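Local structure of N-terminal acetyltransferase-like protein (Chaetomium thermophilum, 5NNP) at residues S48-I53 against F64-E69; A247-N252 against D281-K286; L266-S269 against E274-K277; K508-V513 against L561-L566; R549-P554 against L662-Q667. The protein is probably the auxiliary subunit of a NatA-type N-terminal acetyltransferase, a long TPR-repeat solenoid of paired helices that contacts other chains of the complex. All coordinates share one frame; numbering follows the deposited sequence.

Contact 1. Residues S48-I53 against F64-E69; sequences SMKALI and FALAKE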
# COMPACT_ATOMS: atom_id res chain seq x y z
N SER A 48 -16.91 38.05 0.40
CA SER A 48 -16.39 36.72 0.07
C SER A 48 -15.00 36.78 -0.54
O SER A 48 -14.14 35.97 -0.19
CB SER A 48 -17.33 35.99 -0.90
OG SER A 48 -18.62 35.81 -0.34
N MET A 49 -14.79 37.72 -1.45
CA MET A 49 -13.48 37.89 -2.09
C MET A 49 -12.43 38.29 -1.07
O MET A 49 -11.26 37.94 -1.20
CB MET A 49 -13.56 38.94 -3.19
CG MET A 49 -14.30 38.47 -4.42
SD MET A 49 -13.60 36.93 -5.03
CE MET A 49 -11.88 37.40 -5.21
N LYS A 50 -12.85 39.03 -0.05
CA LYS A 50 -11.97 39.42 1.03
C LYS A 50 -11.69 38.23 1.94
O LYS A 50 -10.59 38.10 2.48
CB LYS A 50 -12.58 40.58 1.82
CG LYS A 50 -11.79 41.01 3.03
CD LYS A 50 -12.52 42.13 3.77
CE LYS A 50 -11.76 42.59 5.01
NZ LYS A 50 -12.45 43.70 5.71
N ALA A 51 -12.69 37.37 2.09
CA ALA A 51 -12.58 36.15 2.89
C ALA A 51 -11.54 35.21 2.32
O ALA A 51 -10.83 34.54 3.06
CB ALA A 51 -13.92 35.45 2.98
N LEU A 52 -11.44 35.17 0.99
CA LEU A 52 -10.43 34.35 0.31
C LEU A 52 -9.02 34.81 0.65
O LEU A 52 -8.18 34.01 1.05
CB LEU A 52 -10.61 34.40 -1.20
CG LEU A 52 -11.54 33.40 -1.88
CD1 LEU A 52 -11.40 33.53 -3.40
CD2 LEU A 52 -11.25 31.99 -1.42
N ILE A 53 -8.78 36.11 0.47
CA ILE A 53 -7.48 36.70 0.74
C ILE A 53 -7.08 36.52 2.20
O ILE A 53 -5.92 36.28 2.50
CB ILE A 53 -7.46 38.20 0.39
CG1 ILE A 53 -7.75 38.39 -1.10
CG2 ILE A 53 -6.11 38.81 0.75
CD1 ILE A 53 -7.82 39.84 -1.55
N PHE A 64 -13.49 32.38 7.72
CA PHE A 64 -14.72 31.59 7.82
C PHE A 64 -15.87 32.38 8.40
O PHE A 64 -17.00 32.26 7.94
CB PHE A 64 -14.49 30.33 8.67
CG PHE A 64 -14.30 29.09 7.85
CD1 PHE A 64 -15.38 28.48 7.24
CD2 PHE A 64 -13.03 28.56 7.66
CE1 PHE A 64 -15.20 27.35 6.46
CE2 PHE A 64 -12.84 27.42 6.89
CZ PHE A 64 -13.92 26.82 6.29
N ALA A 65 -15.58 33.17 9.43
CA ALA A 65 -16.61 34.03 10.01
C ALA A 65 -17.13 35.00 8.96
O ALA A 65 -18.33 35.22 8.85
CB ALA A 65 -16.05 34.78 11.20
N LEU A 66 -16.20 35.55 8.17
CA LEU A 66 -16.53 36.53 7.14
C LEU A 66 -17.28 35.92 5.96
O LEU A 66 -18.32 36.44 5.55
CB LEU A 66 -15.27 37.24 6.64
CG LEU A 66 -15.50 38.30 5.56
CD1 LEU A 66 -16.42 39.39 6.05
CD2 LEU A 66 -14.20 38.88 5.09
N ALA A 67 -16.75 34.84 5.41
CA ALA A 67 -17.42 34.14 4.31
C ALA A 67 -18.84 33.77 4.71
O ALA A 67 -19.79 33.98 3.95
CB ALA A 67 -16.64 32.91 3.93
N LYS A 68 -18.98 33.26 5.93
CA LYS A 68 -20.27 32.81 6.45
C LYS A 68 -21.25 33.98 6.60
O LYS A 68 -22.44 33.86 6.29
CB LYS A 68 -20.04 32.08 7.78
CG LYS A 68 -21.28 31.46 8.39
CD LYS A 68 -20.93 30.15 9.08
CE LYS A 68 -20.31 30.38 10.45
NZ LYS A 68 -19.92 29.09 11.06
N GLU A 69 -20.73 35.10 7.08
CA GLU A 69 -21.50 36.34 7.14
C GLU A 69 -21.95 36.80 5.75
O GLU A 69 -23.03 37.37 5.59
CB GLU A 69 -20.66 37.44 7.81
CG GLU A 69 -21.41 38.71 8.09
CD GLU A 69 -22.61 38.46 8.99
OE1 GLU A 69 -22.42 37.80 10.04
OE2 GLU A 69 -23.72 38.91 8.65
O HOH W 1 -18.66 33.51 1.31
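A tetratricopeptide-type antiparallel hairpin, made by helix 44-55 and helix 60-73, is closed here by A51 and K50 meeting L66 and A67. The short axes come within 8.3 Å at a signed crossing angle of -164°, a close approach that the two small residues permit: A51 CB and A67 CB touch at 3.8 Å. L66 holds its CG anti to the backbone N (chi1 180°), which carries one methyl across to the facing helix. That methyl, CD2, sits 3.7 Å from A51 N and 3.8 Å from K50 CG, touching the extended lysine chain across its length at about a right angle. Both segments lie in a tetratricopeptide-repeat range, whose repeat is just such a pair of antiparallel helices. Beyond L66 the lysine runs on to a salt bridge between its NZ and E34 of helix 26-37, so its aliphatic part serves this contact while its charge serves the preceding helix. At the other margin a water bridges the helices, accepting from S48 OG at 2.8 Å and donating to A67 O at 2.9 Å. Helix 78-90 packs against both S48 and A67.

Contact 2. Residues A247-N252 against D281-K286; sequences ALLDRN and DEYAAK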
# COMPACT_ATOMS: atom_id res chain seq x y z
N ALA A 247 1.90 -20.47 -21.92
CA ALA A 247 2.25 -19.16 -22.46
C ALA A 247 2.73 -18.19 -21.38
O ALA A 247 3.72 -17.47 -21.57
CB ALA A 247 1.07 -18.57 -23.20
N LEU A 248 2.03 -18.19 -20.25
CA LEU A 248 2.38 -17.31 -19.14
C LEU A 248 3.69 -17.75 -18.49
O LEU A 248 4.49 -16.90 -18.05
CB LEU A 248 1.26 -17.26 -18.10
CG LEU A 248 0.03 -16.44 -18.51
CD1 LEU A 248 -1.20 -16.86 -17.72
CD2 LEU A 248 0.29 -14.94 -18.35
N LEU A 249 3.93 -19.06 -18.44
CA LEU A 249 5.13 -19.58 -17.80
C LEU A 249 6.35 -19.18 -18.61
O LEU A 249 7.37 -18.79 -18.05
CB LEU A 249 5.08 -21.10 -17.66
CG LEU A 249 4.34 -21.66 -16.45
CD1 LEU A 249 4.19 -23.16 -16.60
CD2 LEU A 249 5.08 -21.32 -15.16
N ASP A 250 6.22 -19.29 -19.93
CA ASP A 250 7.28 -18.90 -20.84
C ASP A 250 7.59 -17.41 -20.69
O ASP A 250 8.72 -16.99 -20.90
CB ASP A 250 6.90 -19.24 -22.28
CG ASP A 250 7.02 -20.72 -22.58
OD1 ASP A 250 8.06 -21.32 -22.21
OD2 ASP A 250 6.08 -21.30 -23.17
N ARG A 251 6.59 -16.62 -20.32
CA ARG A 251 6.75 -15.17 -20.12
C ARG A 251 7.41 -14.87 -18.77
O ARG A 251 8.17 -13.91 -18.63
CB ARG A 251 5.38 -14.47 -20.22
CG ARG A 251 5.40 -12.92 -20.11
CD ARG A 251 3.96 -12.38 -19.94
NE ARG A 251 3.88 -10.92 -19.96
CZ ARG A 251 4.02 -10.19 -21.07
NH1 ARG A 251 4.27 -10.77 -22.23
NH2 ARG A 251 3.92 -8.86 -21.01
N ASN A 252 7.11 -15.67 -17.77
CA ASN A 252 7.57 -15.38 -16.42
C ASN A 252 7.61 -16.67 -15.63
O ASN A 252 6.67 -16.98 -14.91
CB ASN A 252 6.67 -14.33 -15.76
CG ASN A 252 7.03 -14.05 -14.30
OD1 ASN A 252 8.03 -14.55 -13.78
ND2 ASN A 252 6.21 -13.23 -13.63
N ASP A 281 10.61 -29.87 -14.12
CA ASP A 281 11.90 -30.15 -14.73
C ASP A 281 11.92 -29.61 -16.15
O ASP A 281 12.94 -29.10 -16.62
CB ASP A 281 12.20 -31.66 -14.72
CG ASP A 281 12.47 -32.18 -13.32
OD1 ASP A 281 12.84 -31.38 -12.45
OD2 ASP A 281 12.32 -33.40 -13.09
N GLU A 282 10.79 -29.70 -16.82
CA GLU A 282 10.70 -29.23 -18.18
C GLU A 282 11.04 -27.76 -18.30
O GLU A 282 11.80 -27.37 -19.18
CB GLU A 282 9.31 -29.49 -18.74
CG GLU A 282 9.16 -29.06 -20.17
CD GLU A 282 7.79 -29.34 -20.70
OE1 GLU A 282 7.29 -30.46 -20.47
OE2 GLU A 282 7.20 -28.43 -21.33
N TYR A 283 10.51 -26.93 -17.41
CA TYR A 283 10.80 -25.49 -17.47
C TYR A 283 12.17 -25.17 -16.90
O TYR A 283 12.78 -24.19 -17.31
CB TYR A 283 9.69 -24.68 -16.78
CG TYR A 283 8.47 -24.65 -17.68
CD1 TYR A 283 8.33 -23.68 -18.67
CD2 TYR A 283 7.50 -25.64 -17.61
CE1 TYR A 283 7.25 -23.68 -19.51
CE2 TYR A 283 6.43 -25.64 -18.44
CZ TYR A 283 6.30 -24.66 -19.40
OH TYR A 283 5.20 -24.68 -20.24
N ALA A 284 12.67 -26.01 -16.00
CA ALA A 284 14.01 -25.83 -15.44
C ALA A 284 15.08 -26.03 -16.53
O ALA A 284 16.07 -25.31 -16.60
CB ALA A 284 14.24 -26.78 -14.29
N ALA A 285 14.85 -27.03 -17.37
CA ALA A 285 15.70 -27.27 -18.53
C ALA A 285 15.61 -26.12 -19.53
O ALA A 285 16.62 -25.70 -20.10
CB ALA A 285 15.30 -28.57 -19.20
N LYS A 286 14.40 -25.61 -19.74
CA LYS A 286 14.15 -24.59 -20.75
C LYS A 286 14.63 -23.23 -20.26
O LYS A 286 15.00 -22.37 -21.06
CB LYS A 286 12.66 -24.54 -21.09
CG LYS A 286 12.30 -23.77 -22.35
CD LYS A 286 10.81 -23.82 -22.61
CE LYS A 286 10.42 -23.05 -23.86
NZ LYS A 286 8.95 -23.03 -24.07
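K286 and D250 form a salt bridge, with K286 NZ donating to D250 OD1 at 2.7 Å. The ammonium comes from above the carboxylate, 39° out of its plane, and the two side chains cross at about a right angle. K286 reaches that far because its CG stands anti to the backbone N (chi1 -166°) and the rest of the chain is fully stretched. D250 OD1 has a second partner in the hydroxyl of Y287, so the one oxygen takes part in two hydrogen bonds, one of them charged. With an alanine at D250, K286 would probably be left without its counter-charge and free to swing into solvent, and Y287 OH would lose this partner. The same oxygen also lies at the edge of the Y283 ring, 3.7 Å from Y283 CE1. Inward from the charges, L249 CD1 sits over one face of that ring in a CH-pi contact, 4.0 Å from its centroid, while L249 CB meets Y283 CE1 at 3.8 Å. L249 also rests on Y258, Y259 and L262 of the intervening helix 256-265. R251, at the end of helix 238-251, and N252 just past it contact the chain of another protein. Two helices running in the same general sense, 39° apart with axes 11.6 Å distant and helix 256-265 between them in sequence, are the arrangement of successive hairpins in a TPR-like alpha solenoid.

Contact 3. Residues L266-S269 against E274-K277; sequences LDIS and EAQK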
# COMPACT_ATOMS: atom_id res chain seq x y z
N LEU A 266 -3.75 -30.02 -16.54
CA LEU A 266 -3.28 -31.30 -17.04
C LEU A 266 -3.97 -32.45 -16.32
O LEU A 266 -3.81 -33.61 -16.71
CB LEU A 266 -1.77 -31.42 -16.88
CG LEU A 266 -0.91 -30.51 -17.74
CD1 LEU A 266 0.57 -30.73 -17.43
CD2 LEU A 266 -1.18 -30.77 -19.21
N ASP A 267 -4.73 -32.11 -15.28
CA ASP A 267 -5.42 -33.12 -14.48
C ASP A 267 -4.42 -34.03 -13.79
O ASP A 267 -4.53 -35.25 -13.85
CB ASP A 267 -6.37 -33.96 -15.34
CG ASP A 267 -7.70 -33.26 -15.59
OD1 ASP A 267 -8.21 -32.61 -14.65
OD2 ASP A 267 -8.22 -33.35 -16.73
N ILE A 268 -3.44 -33.43 -13.12
CA ILE A 268 -2.43 -34.19 -12.39
C ILE A 268 -2.73 -34.09 -10.90
O ILE A 268 -2.90 -32.99 -10.37
CB ILE A 268 -1.01 -33.69 -12.69
CG1 ILE A 268 -0.72 -33.80 -14.18
CG2 ILE A 268 0.04 -34.47 -11.89
CD1 ILE A 268 0.67 -33.38 -14.57
N SER A 269 -2.83 -35.24 -10.22
CA SER A 269 -3.24 -35.24 -8.82
C SER A 269 -2.07 -34.87 -7.92
O SER A 269 -0.93 -35.28 -8.17
CB SER A 269 -3.81 -36.61 -8.43
OG SER A 269 -2.96 -37.66 -8.85
N GLU A 274 5.91 -37.51 -8.90
CA GLU A 274 6.78 -37.64 -10.04
C GLU A 274 6.18 -36.97 -11.28
O GLU A 274 6.90 -36.35 -12.07
CB GLU A 274 7.09 -39.11 -10.29
CG GLU A 274 7.66 -39.79 -9.05
CD GLU A 274 7.92 -41.28 -9.24
OE1 GLU A 274 7.41 -41.86 -10.23
OE2 GLU A 274 8.65 -41.87 -8.40
N ALA A 275 4.86 -37.05 -11.43
CA ALA A 275 4.19 -36.44 -12.59
C ALA A 275 4.27 -34.93 -12.52
O ALA A 275 4.29 -34.25 -13.55
CB ALA A 275 2.75 -36.89 -12.67
N GLN A 276 4.28 -34.39 -11.30
CA GLN A 276 4.41 -32.97 -11.10
C GLN A 276 5.82 -32.48 -11.39
O GLN A 276 6.01 -31.40 -11.96
CB GLN A 276 4.04 -32.59 -9.67
CG GLN A 276 2.69 -33.05 -9.19
CD GLN A 276 2.30 -32.31 -7.93
OE1 GLN A 276 2.16 -31.09 -7.95
NE2 GLN A 276 2.15 -33.04 -6.83
N LYS A 277 6.82 -33.23 -10.95
CA LYS A 277 8.18 -32.77 -11.10
C LYS A 277 8.55 -32.67 -12.57
O LYS A 277 9.37 -31.83 -12.96
CB LYS A 277 9.17 -33.68 -10.38
CG LYS A 277 10.59 -33.11 -10.40
CD LYS A 277 11.53 -33.86 -9.49
CE LYS A 277 12.94 -33.32 -9.62
NZ LYS A 277 13.01 -31.90 -9.19
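I268 carries this contact, packing its CG2 methyl against A275 and Q276 on the first turns of helix 273-286. The methyl stands anti to the backbone N while CG1 lies beside it (chi1 -59°), so the two branches divide the work: CG2 meets A275 CB at 3.7 Å, and CD1 reaches to 3.9 Å from A275 O. Q276 lends its aliphatic part, with Q276 CG 4.0 Å from I268 CG2, and the two side chains slide past each other in opposite directions. Q276 NE2 stays 4.0 Å from S269 O, too far for a hydrogen bond. A275, small and partly exposed, lets the isoleucine lie close to the helix surface, and its own N is hydrogen-bonded to D272 OD1 at the start of that helix. On the other side of I268 the chain has just left helix 256-265 through a Schellman motif, in which D267 takes positive phi (63°) and its carboxylate forms a salt bridge with K238. I268 and L266 both also touch V279, one turn further along the second helix. A hydrophobic residue just beyond a Schellman turn, folding back onto the helix that follows, closes the hairpin of helices 256-265 and 273-286 in this TPR-like alpha solenoid.

Contact 4. Residues K508-V513 against L561-L566; sequences KRYHTV and LDAVNL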
# COMPACT_ATOMS: atom_id res chain seq x y z
N LYS A 508 3.26 11.67 20.33
CA LYS A 508 3.58 12.49 19.17
C LYS A 508 3.89 11.61 17.97
O LYS A 508 3.40 11.85 16.86
CB LYS A 508 4.76 13.42 19.48
CG LYS A 508 5.12 14.37 18.35
CD LYS A 508 3.94 15.25 17.99
CE LYS A 508 4.34 16.37 17.04
NZ LYS A 508 3.25 17.38 16.86
N ARG A 509 4.68 10.56 18.19
CA ARG A 509 5.03 9.61 17.12
C ARG A 509 3.80 8.89 16.58
O ARG A 509 3.58 8.84 15.37
CB ARG A 509 6.04 8.59 17.62
CG ARG A 509 7.33 9.21 18.11
CD ARG A 509 8.11 9.83 16.94
NE ARG A 509 9.35 10.41 17.42
CZ ARG A 509 9.48 11.68 17.81
NH1 ARG A 509 8.44 12.49 17.77
NH2 ARG A 509 10.65 12.12 18.24
N TYR A 510 3.01 8.30 17.48
CA TYR A 510 1.79 7.60 17.08
C TYR A 510 0.85 8.54 16.30
O TYR A 510 0.29 8.16 15.26
CB TYR A 510 1.07 7.00 18.30
CG TYR A 510 1.94 6.08 19.14
CD1 TYR A 510 2.92 5.30 18.54
CD2 TYR A 510 1.79 6.01 20.53
CE1 TYR A 510 3.72 4.46 19.28
CE2 TYR A 510 2.60 5.17 21.28
CZ TYR A 510 3.56 4.39 20.65
OH TYR A 510 4.38 3.55 21.39
N HIS A 511 0.71 9.77 16.78
CA HIS A 511 -0.07 10.75 16.05
C HIS A 511 0.51 11.03 14.65
O HIS A 511 -0.24 11.24 13.70
CB HIS A 511 -0.20 12.05 16.84
CG HIS A 511 -1.31 12.03 17.84
ND1 HIS A 511 -2.48 12.72 17.66
CD2 HIS A 511 -1.43 11.37 19.02
CE1 HIS A 511 -3.28 12.50 18.69
NE2 HIS A 511 -2.66 11.69 19.53
N THR A 512 1.83 11.02 14.53
CA THR A 512 2.44 11.26 13.23
C THR A 512 2.12 10.15 12.22
O THR A 512 1.85 10.44 11.05
CB THR A 512 3.96 11.44 13.38
OG1 THR A 512 4.20 12.64 14.11
CG2 THR A 512 4.66 11.54 12.03
N VAL A 513 2.16 8.90 12.66
CA VAL A 513 1.76 7.78 11.82
C VAL A 513 0.27 7.88 11.41
O VAL A 513 -0.12 7.53 10.30
CB VAL A 513 2.01 6.45 12.53
CG1 VAL A 513 1.35 5.29 11.81
CG2 VAL A 513 3.50 6.23 12.69
N LEU A 561 -2.83 0.74 17.75
CA LEU A 561 -3.06 -0.03 18.96
C LEU A 561 -2.13 0.44 20.08
O LEU A 561 -2.48 0.37 21.25
CB LEU A 561 -2.89 -1.52 18.70
CG LEU A 561 -3.07 -2.43 19.91
CD1 LEU A 561 -4.41 -2.25 20.61
CD2 LEU A 561 -2.90 -3.86 19.47
N ASP A 562 -0.95 0.94 19.72
CA ASP A 562 -0.05 1.55 20.71
C ASP A 562 -0.71 2.76 21.36
O ASP A 562 -0.82 2.84 22.57
CB ASP A 562 1.29 1.97 20.09
CG ASP A 562 2.12 0.79 19.58
OD1 ASP A 562 1.82 -0.38 19.90
OD2 ASP A 562 3.10 1.05 18.86
N ALA A 563 -1.13 3.73 20.54
CA ALA A 563 -1.86 4.90 21.04
C ALA A 563 -2.99 4.53 22.01
O ALA A 563 -3.10 5.10 23.09
CB ALA A 563 -2.42 5.72 19.87
N VAL A 564 -3.83 3.58 21.63
CA VAL A 564 -5.00 3.25 22.43
C VAL A 564 -4.58 2.66 23.78
O VAL A 564 -5.12 3.04 24.82
CB VAL A 564 -5.94 2.27 21.68
CG1 VAL A 564 -6.93 1.62 22.63
CG2 VAL A 564 -6.68 3.00 20.54
N ASN A 565 -3.60 1.77 23.76
CA ASN A 565 -3.02 1.24 24.98
C ASN A 565 -2.37 2.30 25.88
O ASN A 565 -2.45 2.21 27.11
CB ASN A 565 -2.00 0.15 24.64
CG ASN A 565 -2.66 -1.16 24.26
OD1 ASN A 565 -3.80 -1.44 24.66
ND2 ASN A 565 -1.94 -1.97 23.50
N LEU A 566 -1.73 3.29 25.28
CA LEU A 566 -1.07 4.34 26.04
C LEU A 566 -2.07 5.33 26.65
O LEU A 566 -1.84 5.85 27.74
CB LEU A 566 -0.06 5.08 25.16
CG LEU A 566 0.75 6.22 25.80
CD1 LEU A 566 1.41 5.78 27.11
CD2 LEU A 566 1.79 6.77 24.81
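Aromatic contacts come first: Y510 presents one face of its ring to D562 and its edge to L566. D562 CB stands over that face in a CH-pi contact, 3.6 Å from the ring centroid, set toward the rim that bears the hydroxyl. The carboxylate beyond it is turned 58° from the ring plane, with D562 OD2 3.5 Å from Y510 CE1. L566, its CG anti to the backbone N (chi1 -180°), brings CD2 to 4.0 Å from Y510 CE2, near the ring plane. Apolar and backbone packing follows at A563, where Y510 CB and A563 CB meet at 4.0 Å, and the small alanine allows the Y510 and A563 CA atoms to approach to 6.0 Å. Polar groups are served mainly by other helices. Y510 OH is hydrogen-bonded to Q498 of helix 487-499, which fixes the far end of the ring. D562 OD2 lies close to E495 OE2, a pairing of like charges likely to raise the proton affinity of one of them. Within the first helix, T512 OG1 donates to K508 O at 3.0 Å, reaching it from the face opposite to that used by T512 N. H511 reaches along the same interface, its NE2 hydrogen-bonded with Y567 OH just past the second segment, and meets F661 edge-to-face. The antiparallel helices cross at -142° with axes 9.5 Å apart and, with helices 487-499 and 654-668 packed around them, lie in the interior of the TPR-type alpha solenoid.

Contact 5. Residues R549-P554 against L662-Q667; sequences RLREHP and LNYILQ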
# COMPACT_ATOMS: atom_id res chain seq x y z
N ARG A 549 -10.09 0.49 1.68
CA ARG A 549 -9.71 -0.31 2.84
C ARG A 549 -8.35 0.10 3.38
O ARG A 549 -7.62 -0.74 3.89
CB ARG A 549 -9.67 -1.79 2.49
CG ARG A 549 -11.02 -2.41 2.19
CD ARG A 549 -10.79 -3.82 1.66
NE ARG A 549 -9.70 -3.82 0.68
CZ ARG A 549 -8.81 -4.81 0.54
NH1 ARG A 549 -8.88 -5.89 1.31
NH2 ARG A 549 -7.85 -4.71 -0.39
N LEU A 550 -8.03 1.39 3.28
CA LEU A 550 -6.67 1.87 3.50
C LEU A 550 -6.10 1.43 4.83
O LEU A 550 -5.03 0.83 4.89
CB LEU A 550 -6.61 3.39 3.43
CG LEU A 550 -5.26 4.03 3.76
CD1 LEU A 550 -4.19 3.53 2.82
CD2 LEU A 550 -5.37 5.56 3.70
N ARG A 551 -6.84 1.71 5.89
CA ARG A 551 -6.28 1.60 7.21
C ARG A 551 -6.42 0.21 7.80
O ARG A 551 -6.27 0.03 9.00
CB ARG A 551 -6.91 2.63 8.13
CG ARG A 551 -6.52 4.03 7.74
CD ARG A 551 -7.15 5.00 8.65
NE ARG A 551 -6.88 6.38 8.28
CZ ARG A 551 -7.53 7.01 7.31
NH1 ARG A 551 -8.43 6.35 6.60
NH2 ARG A 551 -7.27 8.28 7.05
N GLU A 552 -6.69 -0.79 6.96
CA GLU A 552 -6.67 -2.17 7.43
C GLU A 552 -5.22 -2.66 7.48
O GLU A 552 -4.91 -3.72 8.03
CB GLU A 552 -7.49 -3.08 6.53
CG GLU A 552 -6.79 -3.44 5.23
CD GLU A 552 -7.55 -4.45 4.40
OE1 GLU A 552 -8.67 -4.82 4.80
OE2 GLU A 552 -7.03 -4.87 3.35
N HIS A 553 -4.32 -1.87 6.90
CA HIS A 553 -2.92 -2.23 6.79
C HIS A 553 -2.30 -2.32 8.17
O HIS A 553 -2.53 -1.44 9.01
CB HIS A 553 -2.17 -1.20 5.94
CG HIS A 553 -0.93 -1.72 5.28
ND1 HIS A 553 0.23 -1.99 5.98
CD2 HIS A 553 -0.67 -2.03 3.99
CE1 HIS A 553 1.15 -2.43 5.14
NE2 HIS A 553 0.63 -2.47 3.93
N PRO A 554 -1.50 -3.37 8.42
CA PRO A 554 -0.88 -3.47 9.74
C PRO A 554 -0.02 -2.24 10.07
O PRO A 554 0.17 -1.94 11.25
CB PRO A 554 -0.03 -4.73 9.63
CG PRO A 554 -0.64 -5.53 8.62
CD PRO A 554 -1.16 -4.53 7.59
N LEU A 662 -9.08 4.22 17.66
CA LEU A 662 -9.85 3.00 17.91
C LEU A 662 -10.91 2.74 16.84
O LEU A 662 -11.06 1.61 16.37
CB LEU A 662 -10.50 3.08 19.28
CG LEU A 662 -11.36 1.88 19.65
CD1 LEU A 662 -10.49 0.64 19.73
CD2 LEU A 662 -12.13 2.14 20.95
N ASN A 663 -11.66 3.78 16.46
CA ASN A 663 -12.67 3.68 15.42
C ASN A 663 -12.18 3.03 14.13
O ASN A 663 -12.85 2.18 13.54
CB ASN A 663 -13.23 5.06 15.07
CG ASN A 663 -14.04 5.68 16.20
OD1 ASN A 663 -14.61 4.99 17.06
ND2 ASN A 663 -14.10 7.01 16.20
N TYR A 664 -10.99 3.42 13.69
CA TYR A 664 -10.41 2.80 12.50
C TYR A 664 -10.02 1.37 12.77
O TYR A 664 -10.09 0.52 11.88
CB TYR A 664 -9.19 3.57 12.02
CG TYR A 664 -9.50 4.85 11.31
CD1 TYR A 664 -10.67 4.98 10.55
CD2 TYR A 664 -8.63 5.93 11.36
CE1 TYR A 664 -10.95 6.15 9.88
CE2 TYR A 664 -8.91 7.10 10.70
CZ TYR A 664 -10.07 7.20 9.96
OH TYR A 664 -10.35 8.36 9.29
N ILE A 665 -9.56 1.11 13.99
CA ILE A 665 -9.13 -0.23 14.36
C ILE A 665 -10.30 -1.18 14.26
O ILE A 665 -10.22 -2.21 13.60
CB ILE A 665 -8.56 -0.27 15.78
CG1 ILE A 665 -7.33 0.62 15.88
CG2 ILE A 665 -8.23 -1.70 16.17
CD1 ILE A 665 -6.56 0.47 17.20
N LEU A 666 -11.39 -0.82 14.92
CA LEU A 666 -12.60 -1.65 14.96
C LEU A 666 -13.31 -1.72 13.61
O LEU A 666 -13.97 -2.72 13.30
CB LEU A 666 -13.57 -1.14 16.02
CG LEU A 666 -13.10 -1.22 17.47
CD1 LEU A 666 -14.15 -0.59 18.36
CD2 LEU A 666 -12.79 -2.66 17.91
N GLN A 667 -13.19 -0.66 12.81
CA GLN A 667 -13.91 -0.63 11.56
C GLN A 667 -13.15 -1.29 10.42
O GLN A 667 -13.77 -1.81 9.49
CB GLN A 667 -14.24 0.80 11.16
CG GLN A 667 -14.84 0.89 9.78
CD GLN A 667 -14.93 2.30 9.28
OE1 GLN A 667 -14.55 3.24 9.97
NE2 GLN A 667 -15.46 2.46 8.06
O HOH W 2 -7.71 -0.88 11.58
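In the loop that holds the short 3-10 turn 550-552, R551 CA lies 6.8 Å from Y664 CA of helix 654-668. From the turn the R551 chain extends straight from CG to NE and lies over one face of the Y664 ring. R551 CD makes a CH-pi contact 3.5 Å from the ring centroid, and beyond it the guanidinium stacks flat, planes 16° apart, as an off-centre cation-pi pair with R551 CZ 4.1 Å from the same centroid. L550 CD2 lies over the opposite face of the guanidinium. This turn links helix 537-547 to helix 554-572 of the solenoid, and H553 is the N-cap of the latter, its ND1 accepting from F555 N. R551 NH2 is held by a salt bridge to D518 and a hydrogen bond to Q521, both on helix 503-523, so the cation is fixed at its end as well as along its face. A serine in place of Y664 would probably strip that face of its aromatic cover and open a gap between turn and helix. Near the backbones a water lies within hydrogen-bonding distance of both carbonyls, 3.1 Å from R551 O and 2.8 Å from Y664 O, though it cannot serve all its neighbouring acceptors at once. E552 and H553 contact another protein chain.

Contacts 4 and 5 lie nearest the middle of the chain and touch where V564 and L561 of helix 554-572 meet L662 and I665. Contact 4 is buried, contact 5 only partly so. Each rests on the face of its own tyrosine, under an aspartate methylene and an arginine respectively, as contact 2 does under a leucine. Contacts 2 and 3 share helix 273-286, contact 3 being nested within the chain loop that contact 2 closes; contact 2 has a salt bridge at its more exposed edge, contact 3 is apolar. Contact 1 stands about 67 Å from contact 2, centre to centre, across the chain's middle, and relies on alanines, a leucine and a bridging water.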